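PDB 4YO1: DegQ from Legionella pneumophila, which probably acts as a serine endopeptidase of the periplasm, here as a protease domain followed by a PDZ domain. Local coordinates for residues 86-91 with 125-130. The protein carries 1 engineered substitution. Residues are numbered along the deposited sequence; the frame is centred on the assembly and turned at random.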
loop_
_atom_site.group_PDB
_atom_site.type_symbol
_atom_site.label_atom_id
_atom_site.label_comp_id
_atom_site.label_asym_id
_atom_site.label_seq_id
_atom_site.Cartn_x
_atom_site.Cartn_y
_atom_site.Cartn_z
ATOM N N GLY A 86 -10.534 -10.576 -31.698
ATOM C CA GLY A 86 -11.489 -10.246 -30.657
ATOM C C GLY A 86 -11.321 -11.093 -29.413
ATOM O O GLY A 86 -12.295 -11.457 -28.759
ATOM N N ILE A 87 -10.077 -11.396 -29.068
ATOM C CA ILE A 87 -9.812 -12.319 -27.975
ATOM C C ILE A 87 -9.416 -11.608 -26.679
ATOM O O ILE A 87 -8.522 -10.758 -26.654
ATOM C CB ILE A 87 -8.809 -13.429 -28.405
ATOM C CG1 ILE A 87 -9.436 -14.319 -29.474
ATOM C CG2 ILE A 87 -8.314 -14.250 -27.221
ATOM C CD1 ILE A 87 -8.449 -15.240 -30.121
ATOM N N ILE A 88 -10.136 -11.927 -25.608
ATOM C CA ILE A 88 -9.866 -11.334 -24.307
ATOM C C ILE A 88 -9.665 -12.428 -23.269
ATOM O O ILE A 88 -10.174 -13.540 -23.409
ATOM C CB ILE A 88 -10.987 -10.336 -23.838
ATOM C CG1 ILE A 88 -11.863 -10.957 -22.752
ATOM C CG2 ILE A 88 -11.835 -9.823 -25.009
ATOM C CD1 ILE A 88 -11.562 -10.430 -21.367
ATOM N N ILE A 89 -8.911 -12.097 -22.228
ATOM C CA ILE A 89 -8.656 -13.017 -21.134
ATOM C C ILE A 89 -9.071 -12.396 -19.800
ATOM O O ILE A 89 -8.912 -11.196 -19.575
ATOM C CB ILE A 89 -7.178 -13.416 -21.095
ATOM C CG1 ILE A 89 -6.879 -14.291 -19.877
ATOM C CG2 ILE A 89 -6.311 -12.183 -21.084
ATOM C CD1 ILE A 89 -5.452 -14.764 -19.806
ATOM N N THR A 90 -9.628 -13.223 -18.927
ATOM C CA THR A 90 -10.091 -12.777 -17.631
ATOM C C THR A 90 -9.953 -13.961 -16.682
ATOM O O THR A 90 -9.414 -14.997 -17.068
ATOM C CB THR A 90 -11.556 -12.277 -17.716
ATOM O OG1 THR A 90 -12.066 -12.019 -16.402
ATOM C CG2 THR A 90 -12.430 -13.305 -18.413
ATOM N N ASN A 91 -10.423 -13.821 -15.448
ATOM C CA ASN A 91 -10.312 -14.916 -14.496
ATOM C C ASN A 91 -11.335 -16.008 -14.760
ATOM O O ASN A 91 -12.394 -15.755 -15.337
ATOM C CB ASN A 91 -10.393 -14.415 -13.054
ATOM C CG ASN A 91 -9.025 -14.292 -12.405
ATOM O OD1 ASN A 91 -8.006 -14.167 -13.090
ATOM N ND2 ASN A 91 -8.994 -14.339 -11.075
ATOM N N ALA A 125 -9.329 -17.793 -18.076
ATOM C CA ALA A 125 -10.319 -18.184 -19.058
ATOM C C ALA A 125 -10.237 -17.276 -20.278
ATOM O O ALA A 125 -9.814 -16.120 -20.171
ATOM C CB ALA A 125 -11.704 -18.147 -18.449
ATOM N N VAL A 126 -10.631 -17.808 -21.434
ATOM C CA VAL A 126 -10.511 -17.076 -22.688
ATOM C C VAL A 126 -11.878 -16.853 -23.315
ATOM O O VAL A 126 -12.694 -17.774 -23.385
ATOM C CB VAL A 126 -9.649 -17.841 -23.707
ATOM C CG1 VAL A 126 -9.413 -16.980 -24.938
ATOM C CG2 VAL A 126 -8.328 -18.265 -23.087
ATOM N N LEU A 127 -12.129 -15.631 -23.774
ATOM C CA LEU A 127 -13.406 -15.305 -24.396
ATOM C C LEU A 127 -13.180 -14.719 -25.783
ATOM O O LEU A 127 -12.146 -14.101 -26.042
ATOM C CB LEU A 127 -14.180 -14.299 -23.539
ATOM C CG LEU A 127 -14.268 -14.523 -22.026
ATOM C CD1 LEU A 127 -14.916 -13.331 -21.359
ATOM C CD2 LEU A 127 -15.018 -15.790 -21.678
ATOM N N LYS A 128 -14.144 -14.912 -26.678
ATOM C CA LYS A 128 -14.038 -14.331 -28.010
ATOM C C LYS A 128 -15.089 -13.257 -28.217
ATOM O O LYS A 128 -16.208 -13.358 -27.726
ATOM C CB LYS A 128 -14.124 -15.398 -29.110
ATOM C CG LYS A 128 -13.585 -14.926 -30.463
ATOM C CD LYS A 128 -13.596 -16.040 -31.500
ATOM C CE LYS A 128 -12.880 -15.625 -32.782
ATOM N NZ LYS A 128 -12.653 -16.793 -33.689
ATOM N N ILE A 129 -14.700 -12.218 -28.939
ATOM C CA ILE A 129 -15.587 -11.123 -29.269
ATOM C C ILE A 129 -15.638 -11.028 -30.796
ATOM O O ILE A 129 -14.604 -11.089 -31.468
ATOM C CB ILE A 129 -15.113 -9.799 -28.584
ATOM C CG1 ILE A 129 -16.176 -9.273 -27.618
ATOM C CG2 ILE A 129 -14.743 -8.726 -29.592
ATOM C CD1 ILE A 129 -16.314 -10.078 -26.345
ATOM N N ASP A 130 -16.847 -10.946 -31.344
ATOM C CA ASP A 130 -17.020 -10.839 -32.788
ATOM C C ASP A 130 -17.195 -9.379 -33.178
ATOM O O ASP A 130 -18.244 -8.978 -33.677
ATOM C CB ASP A 130 -18.194 -11.694 -33.277
ATOM C CG ASP A 130 -17.824 -13.164 -33.419
ATOM O OD1 ASP A 130 -16.614 -13.479 -33.407
ATOM O OD2 ASP A 130 -18.740 -14.004 -33.551
#
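Gly86, just ahead of strand 87-91, has its CA 3.7 Å from Ile129 CG2. Gly86 and Ile87 together face Asp82 of strand 74-82, a G1 beta bulge. Ile87 turns to the face that helix 236-249 covers; with CG2 anti to the backbone N (chi1 -66° for CG1), that methyl meets Val126 CG1 at 3.7 Å. Ile88 and Leu127 make a hydrogen-bonded antiparallel pair. Ile88 N reaches Leu127 O at 3.0 Å. In return Leu127 N bonds to Ile88 O at 2.9 Å, and this second bond is nearly straight, 175° at the hydrogen. Their side chains run side by side into the barrel interior, Ile88 CG1 lying 4.1 Å from Leu127 CD1. Ile89 returns to the helix-covered face, its CG1 3.5 Å from Ala125 O. Thr90 pairs with Ala125 through both backbone bonds and lays CG2 across Leu127 CD1 at 3.9 Å, while its hydroxyl OG1 bonds to Ser77 O. The chemistry is thus backbone hydrogen bonding between two mostly apolar layers, which joins neighbouring strands of the N-terminal barrel of this trypsin-like domain, so that the strand ends leading to His93 and from Asp123, the predicted charge-relay residues, lie side by side.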